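Local coordinates for glucoamylase (Thermoanaerobacterium thermosaccharolyticum, PDB 1LF6), which hydrolyses terminal alpha-1,4-linked glucose residues from the non-reducing ends of starch-like glucans, probably releasing beta-D-glucose, at residues T391-I403 with L421-E435. Residues are numbered along the deposited sequence; the frame is centred on the assembly and turned at random.
Sequences TGIQLDEQADPII and LADFIIKIGPKTGQE. With SO4 (sulfate ion), chain C.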
# COMPACT_ATOMS: atom_id res chain seq x y z
N THR A 391 -7.10 0.83 -19.16
CA THR A 391 -6.60 0.45 -20.47
C THR A 391 -5.53 1.36 -21.06
O THR A 391 -5.40 1.45 -22.28
CB THR A 391 -7.76 0.33 -21.48
OG1 THR A 391 -7.28 -0.25 -22.70
CG2 THR A 391 -8.37 1.70 -21.76
N GLY A 392 -4.79 2.04 -20.20
CA GLY A 392 -3.73 2.91 -20.68
C GLY A 392 -2.60 2.05 -21.21
O GLY A 392 -2.43 0.90 -20.79
N ILE A 393 -1.82 2.59 -22.14
CA ILE A 393 -0.70 1.86 -22.72
C ILE A 393 0.64 2.39 -22.19
O ILE A 393 1.10 3.45 -22.61
CB ILE A 393 -0.70 1.98 -24.26
CG1 ILE A 393 -2.01 1.41 -24.82
CG2 ILE A 393 0.52 1.26 -24.84
CD1 ILE A 393 -2.28 -0.04 -24.46
N GLN A 394 1.25 1.65 -21.27
CA GLN A 394 2.53 2.05 -20.69
C GLN A 394 3.62 1.09 -21.15
O GLN A 394 3.64 -0.07 -20.75
CB GLN A 394 2.44 2.02 -19.15
CG GLN A 394 1.65 3.18 -18.56
CD GLN A 394 1.26 2.97 -17.11
OE1 GLN A 394 2.04 2.43 -16.31
NE2 GLN A 394 0.06 3.40 -16.75
N LEU A 395 4.52 1.58 -21.99
CA LEU A 395 5.60 0.76 -22.52
C LEU A 395 6.53 0.22 -21.45
O LEU A 395 7.00 -0.93 -21.54
CB LEU A 395 6.40 1.54 -23.57
CG LEU A 395 5.84 1.49 -25.00
CD1 LEU A 395 6.03 0.10 -25.58
CD2 LEU A 395 4.37 1.87 -25.01
N ASP A 396 6.80 1.02 -20.43
CA ASP A 396 7.69 0.58 -19.36
C ASP A 396 7.10 -0.66 -18.71
O ASP A 396 7.83 -1.55 -18.29
CB ASP A 396 7.92 1.70 -18.33
CG ASP A 396 6.70 1.99 -17.48
OD1 ASP A 396 5.60 2.09 -18.04
OD2 ASP A 396 6.87 2.13 -16.25
N GLU A 397 5.77 -0.73 -18.66
CA GLU A 397 5.12 -1.90 -18.06
C GLU A 397 5.19 -3.16 -18.94
O GLU A 397 5.00 -4.27 -18.44
CB GLU A 397 3.67 -1.57 -17.68
CG GLU A 397 3.57 -0.65 -16.46
CD GLU A 397 2.21 -0.71 -15.78
OE1 GLU A 397 2.17 -0.82 -14.53
OE2 GLU A 397 1.18 -0.66 -16.48
N GLN A 398 5.46 -2.99 -20.23
CA GLN A 398 5.58 -4.13 -21.13
C GLN A 398 7.00 -4.68 -21.00
O GLN A 398 7.24 -5.88 -21.17
CB GLN A 398 5.36 -3.71 -22.59
CG GLN A 398 4.12 -2.87 -22.84
CD GLN A 398 2.85 -3.53 -22.34
OE1 GLN A 398 2.62 -4.72 -22.57
NE2 GLN A 398 2.02 -2.74 -21.66
N ALA A 399 7.93 -3.79 -20.68
CA ALA A 399 9.34 -4.13 -20.57
C ALA A 399 9.79 -4.76 -19.25
O ALA A 399 10.58 -5.71 -19.25
CB ALA A 399 10.19 -2.89 -20.84
N ASP A 400 9.29 -4.24 -18.13
CA ASP A 400 9.70 -4.73 -16.82
C ASP A 400 9.58 -6.23 -16.61
O ASP A 400 10.49 -6.85 -16.06
CB ASP A 400 8.95 -3.98 -15.72
CG ASP A 400 9.41 -2.52 -15.61
OD1 ASP A 400 10.53 -2.23 -16.08
OD2 ASP A 400 8.67 -1.69 -15.06
N PRO A 401 8.47 -6.85 -17.04
CA PRO A 401 8.39 -8.29 -16.83
C PRO A 401 9.49 -9.05 -17.58
O PRO A 401 9.93 -10.11 -17.15
CB PRO A 401 6.97 -8.64 -17.30
CG PRO A 401 6.58 -7.47 -18.17
CD PRO A 401 7.17 -6.29 -17.47
N ILE A 402 9.94 -8.49 -18.71
CA ILE A 402 11.00 -9.12 -19.48
C ILE A 402 12.31 -9.01 -18.71
O ILE A 402 13.07 -9.97 -18.61
CB ILE A 402 11.23 -8.45 -20.85
CG1 ILE A 402 9.96 -8.50 -21.71
CG2 ILE A 402 12.39 -9.14 -21.57
CD1 ILE A 402 10.08 -7.74 -23.02
N ILE A 403 12.56 -7.82 -18.16
CA ILE A 403 13.77 -7.58 -17.40
C ILE A 403 13.82 -8.51 -16.18
O ILE A 403 14.88 -9.03 -15.83
CB ILE A 403 13.85 -6.10 -16.94
CG1 ILE A 403 13.83 -5.19 -18.18
CG2 ILE A 403 15.13 -5.85 -16.14
CD1 ILE A 403 13.76 -3.71 -17.85
N LEU A 421 5.65 -9.93 -25.43
CA LEU A 421 5.84 -8.56 -24.95
C LEU A 421 6.87 -7.82 -25.79
O LEU A 421 6.69 -6.64 -26.11
CB LEU A 421 6.26 -8.55 -23.48
CG LEU A 421 5.18 -8.96 -22.48
CD1 LEU A 421 5.75 -8.91 -21.07
CD2 LEU A 421 3.97 -8.02 -22.60
N ALA A 422 7.95 -8.50 -26.16
CA ALA A 422 8.99 -7.89 -26.98
C ALA A 422 8.41 -7.50 -28.33
O ALA A 422 8.67 -6.40 -28.84
CB ALA A 422 10.16 -8.85 -27.16
N ASP A 423 7.63 -8.40 -28.92
CA ASP A 423 7.01 -8.14 -30.22
C ASP A 423 6.00 -7.00 -30.12
O ASP A 423 5.85 -6.21 -31.05
CB ASP A 423 6.31 -9.39 -30.76
CG ASP A 423 7.29 -10.50 -31.12
OD1 ASP A 423 8.46 -10.19 -31.45
OD2 ASP A 423 6.89 -11.68 -31.09
N PHE A 424 5.30 -6.93 -28.99
CA PHE A 424 4.32 -5.87 -28.79
C PHE A 424 5.02 -4.51 -28.70
O PHE A 424 4.58 -3.53 -29.30
CB PHE A 424 3.51 -6.14 -27.52
CG PHE A 424 2.44 -5.12 -27.26
CD1 PHE A 424 2.41 -4.41 -26.07
CD2 PHE A 424 1.45 -4.87 -28.21
CE1 PHE A 424 1.43 -3.46 -25.82
CE2 PHE A 424 0.46 -3.92 -27.98
CZ PHE A 424 0.45 -3.22 -26.78
N ILE A 425 6.12 -4.46 -27.95
CA ILE A 425 6.88 -3.23 -27.79
C ILE A 425 7.44 -2.72 -29.12
O ILE A 425 7.39 -1.52 -29.40
CB ILE A 425 8.07 -3.44 -26.82
CG1 ILE A 425 7.55 -3.67 -25.40
CG2 ILE A 425 9.01 -2.24 -26.86
CD1 ILE A 425 8.61 -4.12 -24.43
N ILE A 426 7.96 -3.62 -29.94
CA ILE A 426 8.53 -3.23 -31.23
C ILE A 426 7.45 -2.73 -32.18
O ILE A 426 7.72 -1.96 -33.10
CB ILE A 426 9.28 -4.41 -31.89
CG1 ILE A 426 10.51 -4.76 -31.04
CG2 ILE A 426 9.68 -4.05 -33.33
CD1 ILE A 426 11.46 -5.73 -31.69
N LYS A 427 6.22 -3.17 -31.95
CA LYS A 427 5.09 -2.77 -32.77
C LYS A 427 4.63 -1.34 -32.49
O LYS A 427 4.21 -0.63 -33.40
CB LYS A 427 3.94 -3.73 -32.55
CG LYS A 427 3.37 -4.31 -33.81
CD LYS A 427 2.39 -5.42 -33.52
CE LYS A 427 3.10 -6.72 -33.19
NZ LYS A 427 2.16 -7.87 -33.30
N ILE A 428 4.70 -0.91 -31.23
CA ILE A 428 4.23 0.43 -30.89
C ILE A 428 5.27 1.42 -30.36
O ILE A 428 5.06 2.63 -30.42
CB ILE A 428 3.07 0.37 -29.89
CG1 ILE A 428 3.49 -0.42 -28.65
CG2 ILE A 428 1.85 -0.27 -30.55
CD1 ILE A 428 2.43 -0.46 -27.58
N GLY A 429 6.39 0.91 -29.85
CA GLY A 429 7.42 1.80 -29.33
C GLY A 429 8.13 2.59 -30.41
O GLY A 429 7.88 2.38 -31.60
N PRO A 430 9.04 3.50 -30.05
CA PRO A 430 9.43 3.80 -28.67
C PRO A 430 8.50 4.76 -27.93
O PRO A 430 8.63 4.94 -26.72
CB PRO A 430 10.83 4.38 -28.83
CG PRO A 430 10.72 5.13 -30.13
CD PRO A 430 9.96 4.15 -31.00
N LYS A 431 7.56 5.38 -28.65
CA LYS A 431 6.63 6.30 -28.01
C LYS A 431 5.70 5.51 -27.10
O LYS A 431 5.44 4.33 -27.35
CB LYS A 431 5.82 7.09 -29.04
CG LYS A 431 4.94 8.16 -28.40
CD LYS A 431 4.79 9.42 -29.24
CE LYS A 431 3.70 9.31 -30.28
NZ LYS A 431 3.35 10.67 -30.82
N THR A 432 5.20 6.16 -26.05
CA THR A 432 4.32 5.48 -25.11
C THR A 432 3.00 6.24 -24.91
O THR A 432 2.95 7.46 -25.09
CB THR A 432 5.02 5.31 -23.73
OG1 THR A 432 4.21 4.49 -22.87
CG2 THR A 432 5.25 6.67 -23.08
N GLY A 433 1.94 5.51 -24.57
CA GLY A 433 0.65 6.12 -24.35
C GLY A 433 0.72 7.00 -23.12
O GLY A 433 0.11 8.06 -23.05
N GLN A 434 1.46 6.53 -22.13
CA GLN A 434 1.65 7.28 -20.90
C GLN A 434 2.93 6.81 -20.21
O GLN A 434 3.32 5.65 -20.34
CB GLN A 434 0.43 7.13 -19.98
CG GLN A 434 0.04 5.71 -19.68
CD GLN A 434 -1.36 5.59 -19.10
OE1 GLN A 434 -1.71 4.58 -18.50
NE2 GLN A 434 -2.17 6.62 -19.28
N GLU A 435 3.60 7.74 -19.53
CA GLU A 435 4.82 7.43 -18.81
C GLU A 435 4.42 6.85 -17.46
O GLU A 435 3.23 6.65 -17.20
CB GLU A 435 5.69 8.69 -18.67
CG GLU A 435 4.92 9.99 -18.49
CD GLU A 435 4.01 9.99 -17.27
OE1 GLU A 435 2.80 9.75 -17.41
OE2 GLU A 435 4.52 10.24 -16.16
S SO4 C . 6.02 12.17 -33.61
O1 SO4 C . 5.49 11.96 -32.24
O2 SO4 C . 4.89 12.24 -34.56
O3 SO4 C . 6.78 13.43 -33.66
O4 SO4 C . 6.90 11.04 -33.98
O HOH W 1 5.61 4.03 -19.52
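Q394, just before helix 395-403, meets Q434, in the loop that follows helix 421-428; the two helices are near-antiparallel neighbours in the (alpha/alpha) barrel of this family 15 glucoamylase. Q394 NE2 gives Q434 OE1 a straight bond of 2.8 Å; the oxygen lies in the amide plane of Q394, although the two amides are turned 47° apart. An amide suits this place because it donates and accepts at once: NE2 also bonds E438, the probable proton donor, and OE1 takes a bond from R343. Q434 in turn directly precedes E435, the probable proton acceptor. A leucine in place of Q394 would probably leave Q434 OE1 and the E438 carboxylate without their shared donor.

Beside this pair, T432 OG1, swung anti to its own backbone N (chi1 -172°), accepts from L395 N at 3.1 Å and donates to Q434 O, a two-way role that suits a hydroxyl.

Farther along the helices the contact turns apolar. I425 is a knob among L395, Q398, A399 and I402, its CG1 3.6 Å from Q398 CB, while beyond it I402 CD1 lies against L421 CB. Q398 brings its amide carbon CD to the edge of the F424 ring, the planes 75° apart, and NE2 bonds I378 O and Q394 O. At the far end P401 CG presses tightly on L421 CD1, at 3.3 Å.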